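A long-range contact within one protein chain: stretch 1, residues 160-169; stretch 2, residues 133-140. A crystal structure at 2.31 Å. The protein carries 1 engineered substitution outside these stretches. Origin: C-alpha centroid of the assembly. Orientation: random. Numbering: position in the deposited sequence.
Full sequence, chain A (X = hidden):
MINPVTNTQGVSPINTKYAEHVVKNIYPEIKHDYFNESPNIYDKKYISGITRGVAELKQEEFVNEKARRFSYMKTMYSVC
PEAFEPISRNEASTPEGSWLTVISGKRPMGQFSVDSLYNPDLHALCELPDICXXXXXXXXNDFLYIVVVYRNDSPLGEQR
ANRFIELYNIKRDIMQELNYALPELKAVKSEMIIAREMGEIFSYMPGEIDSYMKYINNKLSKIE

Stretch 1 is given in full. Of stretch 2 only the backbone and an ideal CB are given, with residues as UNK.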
# COMPACT_ATOMS: atom_id res chain seq x y z
N ARG A 160 3.12 12.63 -4.14
CA ARG A 160 2.62 12.13 -2.86
C ARG A 160 3.17 10.76 -2.54
O ARG A 160 3.48 10.49 -1.39
CB ARG A 160 1.08 12.14 -2.80
CG ARG A 160 0.55 13.54 -2.62
CD ARG A 160 -0.92 13.59 -2.32
NE ARG A 160 -1.31 14.98 -2.13
CZ ARG A 160 -2.45 15.36 -1.56
NH1 ARG A 160 -3.31 14.46 -1.11
NH2 ARG A 160 -2.71 16.65 -1.43
N ALA A 161 3.32 9.91 -3.56
CA ALA A 161 3.84 8.58 -3.30
C ALA A 161 5.25 8.71 -2.77
O ALA A 161 5.63 8.05 -1.81
CB ALA A 161 3.80 7.73 -4.54
N ASN A 162 6.03 9.58 -3.41
CA ASN A 162 7.40 9.81 -2.97
C ASN A 162 7.44 10.41 -1.57
O ASN A 162 8.21 9.97 -0.72
CB ASN A 162 8.13 10.72 -3.97
CG ASN A 162 8.60 9.98 -5.20
OD1 ASN A 162 8.85 8.77 -5.16
ND2 ASN A 162 8.72 10.70 -6.31
N ARG A 163 6.59 11.40 -1.33
CA ARG A 163 6.51 12.04 -0.03
C ARG A 163 6.13 11.03 1.06
O ARG A 163 6.62 11.09 2.18
CB ARG A 163 5.52 13.19 -0.08
CG ARG A 163 5.39 13.97 1.23
CD ARG A 163 6.65 14.78 1.44
NE ARG A 163 6.57 15.66 2.60
CZ ARG A 163 7.63 15.99 3.35
NH1 ARG A 163 8.83 15.50 3.06
NH2 ARG A 163 7.48 16.80 4.38
N PHE A 164 5.27 10.08 0.73
CA PHE A 164 4.95 9.04 1.69
C PHE A 164 6.18 8.23 2.07
O PHE A 164 6.40 7.95 3.24
CB PHE A 164 3.87 8.11 1.15
CG PHE A 164 3.72 6.85 1.95
CD1 PHE A 164 3.03 6.85 3.14
CD2 PHE A 164 4.32 5.67 1.51
CE1 PHE A 164 2.90 5.68 3.89
CE2 PHE A 164 4.19 4.50 2.25
CZ PHE A 164 3.48 4.50 3.45
N ILE A 165 6.97 7.86 1.08
CA ILE A 165 8.15 7.04 1.32
C ILE A 165 9.17 7.76 2.23
O ILE A 165 9.78 7.14 3.12
CB ILE A 165 8.78 6.59 -0.01
CG1 ILE A 165 7.81 5.67 -0.76
CG2 ILE A 165 10.12 5.88 0.22
CD1 ILE A 165 8.27 5.34 -2.18
N GLU A 166 9.32 9.06 2.02
CA GLU A 166 10.13 9.89 2.91
C GLU A 166 9.59 9.89 4.33
O GLU A 166 10.35 9.71 5.28
CB GLU A 166 10.18 11.33 2.42
CG GLU A 166 10.89 11.51 1.12
CD GLU A 166 10.70 12.91 0.57
OE1 GLU A 166 10.93 13.11 -0.64
OE2 GLU A 166 10.32 13.80 1.36
N LEU A 167 8.29 10.13 4.48
CA LEU A 167 7.71 10.14 5.81
C LEU A 167 7.81 8.75 6.41
O LEU A 167 8.16 8.59 7.56
CB LEU A 167 6.26 10.65 5.79
CG LEU A 167 6.08 12.09 5.28
CD1 LEU A 167 4.62 12.50 5.19
CD2 LEU A 167 6.85 13.06 6.17
N TYR A 168 7.53 7.73 5.61
CA TYR A 168 7.63 6.36 6.09
C TYR A 168 9.04 6.03 6.58
O TYR A 168 9.21 5.32 7.56
CB TYR A 168 7.23 5.40 4.99
CG TYR A 168 7.32 3.96 5.41
CD1 TYR A 168 6.30 3.37 6.14
CD2 TYR A 168 8.42 3.18 5.07
CE1 TYR A 168 6.36 2.05 6.52
CE2 TYR A 168 8.50 1.85 5.45
CZ TYR A 168 7.47 1.29 6.17
OH TYR A 168 7.51 -0.02 6.56
N ASN A 169 10.04 6.51 5.86
CA ASN A 169 11.43 6.27 6.23
C ASN A 169 11.80 7.01 7.51
O ASN A 169 12.57 6.51 8.32
CB ASN A 169 12.36 6.70 5.09
CG ASN A 169 12.41 5.68 3.96
OD1 ASN A 169 12.15 4.50 4.17
ND2 ASN A 169 12.73 6.14 2.76
N UNK A 133 1.94 1.31 -8.84
CA UNK A 133 2.17 0.81 -7.48
C UNK A 133 3.66 0.76 -7.16
O UNK A 133 4.41 0.04 -7.83
CB UNK A 133 1.55 -0.58 -7.31
N UNK A 134 4.09 1.51 -6.16
CA UNK A 134 5.44 1.35 -5.63
C UNK A 134 5.37 0.30 -4.52
O UNK A 134 4.56 0.42 -3.59
CB UNK A 134 6.00 2.68 -5.11
N UNK A 135 6.18 -0.76 -4.64
CA UNK A 135 6.08 -1.90 -3.74
C UNK A 135 7.41 -2.12 -3.03
O UNK A 135 8.46 -1.98 -3.64
CB UNK A 135 5.66 -3.16 -4.50
N UNK A 136 7.34 -2.45 -1.75
CA UNK A 136 8.54 -2.82 -0.99
C UNK A 136 8.21 -3.58 0.28
O UNK A 136 7.10 -3.46 0.80
CB UNK A 136 9.35 -1.57 -0.64
N UNK A 137 9.17 -4.37 0.78
CA UNK A 137 8.99 -5.17 1.99
C UNK A 137 8.60 -4.30 3.19
O UNK A 137 9.11 -3.20 3.33
CB UNK A 137 10.27 -5.95 2.30
N UNK A 138 7.71 -4.79 4.04
CA UNK A 138 7.40 -4.07 5.25
C UNK A 138 8.56 -4.17 6.20
O UNK A 138 9.09 -5.26 6.43
CB UNK A 138 6.12 -4.60 5.90
N UNK A 139 8.96 -3.01 6.72
CA UNK A 139 9.86 -2.91 7.86
C UNK A 139 9.46 -3.92 8.95
O UNK A 139 8.27 -4.08 9.24
CB UNK A 139 9.85 -1.49 8.42
N UNK A 140 10.43 -4.60 9.53
CA UNK A 140 10.17 -5.44 10.70
C UNK A 140 9.15 -6.55 10.45
O UNK A 140 8.49 -7.02 11.39
CB UNK A 140 9.68 -4.56 11.86

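Stretch 1 is a helix that runs beside the strand of stretch 2 at 21° to it, the axes 10.3 Å apart at their closest. Side chains must fill that gap.

Position 133 has extended backbone angles, and nothing of the helix lies within 5.5 Å of its ideal CB. The residue is Cys 133, which makes no contact with stretch 1.

At position 134 the CA-to-CB bond points toward the helix, and the ideal CB lies 4.6 Å from Ile 165 CD1. Ala 161 and Ile 165 offer an apolar surface, with the amide of Asn 162 beyond it. A long aliphatic residue would suit, as would a chain with an apolar stem and a polar end. The deposited Lys 134 is of the second kind: its CD lies 3.8 Å from Ile 165 CD1 and 4.3 Å from Ala 161 CB, while its CE comes within 3.6 Å of Asn 162 OD1.

Position 135 is out of reach of the helix; a β-branched residue would fit the extended backbone. It is Ile 135.

Position 136 again points toward the helix, but its ideal CB has no helix atom within 5.5 Å. A small side chain would stop short, whereas a large apolar one could reach Phe 164, Ile 165 and Tyr 168. Leucine, methionine or an aromatic residue would be reasonable. Phe 136, with chi1 at 52° (p), sends its ring into this space. Its edge is directed toward the face of Tyr 168 in an offset edge-to-face pair, centroids 5.6 Å apart and planes at 61°. Phe 136 CZ lies 4.3 Å from Phe 164 CE2, and Phe 136 CE1 lies 4.3 Å from Ile 165 CG1.

Position 137 points away, and its phi of -57° is compatible with proline. It is Pro 137, at the end of the strand.

At position 138 the bond points sideways, with Tyr 168 OH 4.8 Å from the ideal CB. A flexible chain could pass the hydroxyl; Lys 138 does so, its CG 4.2 Å from Tyr 168 OH.

Position 139 points toward the helix, its ideal CB only 3.3 Å from Tyr 168 OH. Its backbone N donates a weak hydrogen bond to that oxygen (3.3 Å, 150°), which any residue keeping a backbone N-H, so not proline, could make. With CB already close to the hydroxyl, a chain that turns off beyond CB suits, as that of Glu 139 does.

Position 140 has positive phi (60°), which favours glycine, asparagine or aspartate; it is Asn 140.

Stretch 2, residues 133-140: CKIFPKEN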
# COMPACT_ATOMS: atom_id res chain seq x y z
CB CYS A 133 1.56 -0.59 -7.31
SG CYS A 133 -0.25 -0.64 -7.40
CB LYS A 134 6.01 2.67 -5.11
CG LYS A 134 6.34 3.67 -6.22
CD LYS A 134 6.88 5.01 -5.67
CE LYS A 134 7.30 5.99 -6.77
NZ LYS A 134 8.68 5.72 -7.29
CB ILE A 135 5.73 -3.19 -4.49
CG1 ILE A 135 4.46 -3.01 -5.32
CG2 ILE A 135 5.57 -4.36 -3.50
CD1 ILE A 135 4.21 -4.11 -6.35
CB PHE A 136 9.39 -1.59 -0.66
CG PHE A 136 8.63 -0.49 0.00
CD1 PHE A 136 7.92 0.43 -0.75
CD2 PHE A 136 8.63 -0.37 1.38
CE1 PHE A 136 7.22 1.46 -0.15
CE2 PHE A 136 7.91 0.66 2.00
CZ PHE A 136 7.21 1.58 1.22
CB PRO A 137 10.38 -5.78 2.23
CG PRO A 137 11.04 -5.78 0.88
CD PRO A 137 10.53 -4.53 0.21
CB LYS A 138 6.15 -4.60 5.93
CG LYS A 138 5.83 -3.85 7.22
CD LYS A 138 4.35 -3.94 7.59
CE LYS A 138 4.08 -3.39 9.00
NZ LYS A 138 5.02 -2.28 9.39
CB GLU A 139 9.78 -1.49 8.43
CG GLU A 139 10.65 -1.24 9.64
CD GLU A 139 12.12 -1.26 9.30
OE1 GLU A 139 12.46 -1.60 8.14
OE2 GLU A 139 12.93 -0.93 10.19
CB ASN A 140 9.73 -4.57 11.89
CG ASN A 140 8.36 -3.90 11.67
OD1 ASN A 140 7.33 -4.57 11.53
ND2 ASN A 140 8.35 -2.56 11.64
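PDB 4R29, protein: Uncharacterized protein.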